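Local coordinates for myosin-4 (PDB 3MMI), which is a type V myosin motor that carries ASH1 and other mRNAs to the bud through its partner SHE3, seen here as its globular tail, at residues I168-M173 and A189-F194. Residues are numbered along the deposited sequence; the frame is centred on the assembly and turned at random.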
ATOM      1  N   ILE A 168     -16.087   2.940  -4.294  1.00 34.59           N
ATOM      2  CA  ILE A 168     -16.500   1.666  -4.780  1.00 31.07           C
ATOM      3  C   ILE A 168     -17.339   0.998  -3.696  1.00 30.33           C
ATOM      4  O   ILE A 168     -17.999  -0.005  -3.958  1.00 30.57           O
ATOM      5  CB  ILE A 168     -15.291   0.822  -5.058  1.00 32.61           C
ATOM      6  CG1 ILE A 168     -14.553   1.360  -6.264  1.00 35.79           C
ATOM      7  CG2 ILE A 168     -15.625  -0.545  -5.236  1.00 32.26           C
ATOM      8  CD1 ILE A 168     -13.273   0.680  -6.363  1.00 43.78           C
ATOM      9  N   GLU A 169     -17.375   1.544  -2.493  1.00 26.11           N
ATOM     10  CA  GLU A 169     -18.337   1.027  -1.501  1.00 26.86           C
ATOM     11  C   GLU A 169     -17.986  -0.409  -0.985  1.00 26.07           C
ATOM     12  O   GLU A 169     -18.869  -1.305  -0.779  1.00 23.88           O
ATOM     13  CB  GLU A 169     -19.782   1.029  -2.083  1.00 26.00           C
ATOM     14  CG  GLU A 169     -20.262   2.427  -2.575  1.00 35.81           C
ATOM     15  CD  GLU A 169     -21.670   2.390  -3.168  1.00 41.76           C
ATOM     16  OE1 GLU A 169     -22.568   2.908  -2.565  1.00 43.58           O
ATOM     17  OE2 GLU A 169     -21.896   1.828  -4.241  1.00 49.42           O
ATOM     18  N   ILE A 170     -16.698  -0.643  -0.774  1.00 26.64           N
ATOM     19  CA  ILE A 170     -16.222  -1.950  -0.395  1.00 27.87           C
ATOM     20  C   ILE A 170     -16.950  -2.547   0.805  1.00 25.94           C
ATOM     21  O   ILE A 170     -17.304  -3.730   0.783  1.00 27.03           O
ATOM     22  CB  ILE A 170     -14.679  -2.030  -0.230  1.00 31.65           C
ATOM     23  CG1 ILE A 170     -14.026  -2.555  -1.543  1.00 41.31           C
ATOM     24  CG2 ILE A 170     -14.295  -3.193   0.659  1.00 25.60           C
ATOM     25  CD1 ILE A 170     -13.388  -1.544  -2.376  1.00 33.09           C
ATOM     26  N   PHE A 171     -17.250  -1.739   1.791  1.00 23.61           N
ATOM     27  CA  PHE A 171     -18.023  -2.165   2.893  1.00 22.48           C
ATOM     28  C   PHE A 171     -19.384  -2.794   2.547  1.00 25.42           C
ATOM     29  O   PHE A 171     -19.691  -3.917   2.975  1.00 26.03           O
ATOM     30  CB  PHE A 171     -18.186  -1.049   3.963  1.00 23.51           C
ATOM     31  CG  PHE A 171     -19.026  -1.514   5.125  1.00 24.50           C
ATOM     32  CD1 PHE A 171     -18.449  -2.258   6.155  1.00 25.31           C
ATOM     33  CD2 PHE A 171     -20.397  -1.349   5.118  1.00 25.17           C
ATOM     34  CE1 PHE A 171     -19.268  -2.783   7.249  1.00 26.95           C
ATOM     35  CE2 PHE A 171     -21.218  -1.873   6.156  1.00 27.81           C
ATOM     36  CZ  PHE A 171     -20.670  -2.551   7.252  1.00 24.42           C
ATOM     37  N   ASP A 172     -20.235  -2.058   1.826  1.00 27.59           N
ATOM     38  CA  ASP A 172     -21.572  -2.534   1.431  1.00 29.78           C
ATOM     39  C   ASP A 172     -21.542  -3.677   0.517  1.00 27.21           C
ATOM     40  O   ASP A 172     -22.461  -4.455   0.528  1.00 31.26           O
ATOM     41  CB  ASP A 172     -22.448  -1.462   0.754  1.00 30.75           C
ATOM     42  CG  ASP A 172     -23.032  -0.474   1.750  1.00 37.64           C
ATOM     43  OD1 ASP A 172     -23.261  -0.872   2.897  1.00 37.49           O
ATOM     44  OD2 ASP A 172     -23.238   0.726   1.384  1.00 45.42           O
ATOM     45  N   MET A 173     -20.486  -3.797  -0.253  1.00 26.36           N
ATOM     46  CA  MET A 173     -20.305  -4.919  -1.197  1.00 24.23           C
ATOM     47  C   MET A 173     -19.958  -6.194  -0.437  1.00 22.79           C
ATOM     48  O   MET A 173     -20.332  -7.252  -0.830  1.00 21.45           O
ATOM     49  CB  MET A 173     -19.149  -4.505  -2.139  1.00 26.90           C
ATOM     50  CG  MET A 173     -19.189  -5.063  -3.514  1.00 31.55           C
ATOM     51  SD  MET A 173     -17.797  -4.626  -4.500  1.00 33.42           S
ATOM     52  CE  MET A 173     -16.986  -3.318  -3.593  1.00 57.70           C
ATOM     53  N   ALA A 189     -19.644  -5.088 -10.204  1.00 30.83           N
ATOM     54  CA  ALA A 189     -19.331  -4.692 -11.570  1.00 32.10           C
ATOM     55  C   ALA A 189     -18.597  -3.412 -11.476  1.00 31.33           C
ATOM     56  O   ALA A 189     -17.723  -3.172 -12.260  1.00 32.50           O
ATOM     57  CB  ALA A 189     -20.618  -4.537 -12.474  1.00 32.30           C
ATOM     58  N   LYS A 190     -18.954  -2.552 -10.532  1.00 30.35           N
ATOM     59  CA  LYS A 190     -18.272  -1.293 -10.418  1.00 28.77           C
ATOM     60  C   LYS A 190     -16.823  -1.498  -9.868  1.00 31.71           C
ATOM     61  O   LYS A 190     -15.882  -0.749 -10.281  1.00 31.45           O
ATOM     62  CB  LYS A 190     -19.058  -0.366  -9.465  1.00 33.05           C
ATOM     63  N   LEU A 191     -16.633  -2.423  -8.897  1.00 27.88           N
ATOM     64  CA  LEU A 191     -15.293  -2.765  -8.485  1.00 26.89           C
ATOM     65  C   LEU A 191     -14.404  -3.294  -9.643  1.00 25.38           C
ATOM     66  O   LEU A 191     -13.235  -2.924  -9.771  1.00 23.26           O
ATOM     67  CB  LEU A 191     -15.329  -3.844  -7.369  1.00 28.81           C
ATOM     68  CG  LEU A 191     -13.947  -4.296  -6.918  1.00 26.28           C
ATOM     69  CD1 LEU A 191     -13.174  -3.177  -6.153  1.00 25.48           C
ATOM     70  CD2 LEU A 191     -14.223  -5.453  -6.035  1.00 32.48           C
ATOM     71  N   PHE A 192     -14.961  -4.178 -10.467  1.00 23.48           N
ATOM     72  CA  PHE A 192     -14.178  -4.743 -11.585  1.00 26.64           C
ATOM     73  C   PHE A 192     -13.778  -3.746 -12.672  1.00 26.75           C
ATOM     74  O   PHE A 192     -12.628  -3.759 -13.164  1.00 26.00           O
ATOM     75  CB  PHE A 192     -14.887  -5.916 -12.203  1.00 27.04           C
ATOM     76  CG  PHE A 192     -15.047  -7.079 -11.261  1.00 29.88           C
ATOM     77  CD1 PHE A 192     -14.141  -7.291 -10.215  1.00 28.46           C
ATOM     78  CD2 PHE A 192     -16.138  -7.942 -11.380  1.00 31.85           C
ATOM     79  CE1 PHE A 192     -14.273  -8.396  -9.330  1.00 26.84           C
ATOM     80  CE2 PHE A 192     -16.266  -9.048 -10.466  1.00 38.76           C
ATOM     81  CZ  PHE A 192     -15.278  -9.232  -9.422  1.00 30.94           C
ATOM     82  N   THR A 193     -14.663  -2.784 -12.907  1.00 24.93           N
ATOM     83  CA  THR A 193     -14.367  -1.703 -13.801  1.00 27.11           C
ATOM     84  C   THR A 193     -13.310  -0.778 -13.237  1.00 25.39           C
ATOM     85  O   THR A 193     -12.385  -0.333 -13.983  1.00 25.18           O
ATOM     86  CB  THR A 193     -15.673  -0.938 -14.187  1.00 30.70           C
ATOM     87  OG1 THR A 193     -16.467  -1.855 -14.946  1.00 25.79           O
ATOM     88  CG2 THR A 193     -15.361   0.246 -15.031  1.00 26.69           C
ATOM     89  N   PHE A 194     -13.418  -0.514 -11.940  1.00 25.02           N
ATOM     90  CA  PHE A 194     -12.433   0.332 -11.280  1.00 23.52           C
ATOM     91  C   PHE A 194     -11.009  -0.262 -11.340  1.00 24.19           C
ATOM     92  O   PHE A 194     -10.039   0.446 -11.582  1.00 25.70           O
ATOM     93  CB  PHE A 194     -12.814   0.636  -9.836  1.00 25.08           C
ATOM     94  CG  PHE A 194     -11.654   1.235  -9.041  1.00 26.12           C
ATOM     95  CD1 PHE A 194     -11.473   2.560  -9.005  1.00 28.78           C
ATOM     96  CD2 PHE A 194     -10.735   0.416  -8.356  1.00 36.84           C
ATOM     97  CE1 PHE A 194     -10.454   3.137  -8.289  1.00 32.78           C
ATOM     98  CE2 PHE A 194      -9.662   0.973  -7.623  1.00 36.23           C
ATOM     99  CZ  PHE A 194      -9.516   2.350  -7.613  1.00 35.36           C
TER
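I168 reaches helix 185-204 with both branches: CG2 packs on L191, while CD1 meets F194 and also L191. CD1 lies over one face of the F194 ring, shifted toward the rim, in a CH-pi contact whose exact spacing is doubtful because the modelled atoms are too close. The methyl CG2, anti to the backbone N, lies 3.7 Å from L191 CD1. An alanine at I168 would probably leave that F194 face without its methyl cover and open a gap beside L191 CD1. M173 joins at L191, its SD 3.9 Å from L191 CB and the two side chains crossing at about a right angle, and it also touches K187 and F188 earlier in the same helix. I170 adds a looser touch, CD1 to L191 CD1 at 4.1 Å, while its side chain also packs on L223, M226 and L227 of helix 209-234. L191 in turn touches L253 of helix 240-257. Behind these contacts the chain turns at E169, whose positive phi (70°) makes it the C-prime residue of a Schellman motif that closes helix 132-168, directly followed by the short helix 170-174, in the all-helical dilute domain of the globular tail.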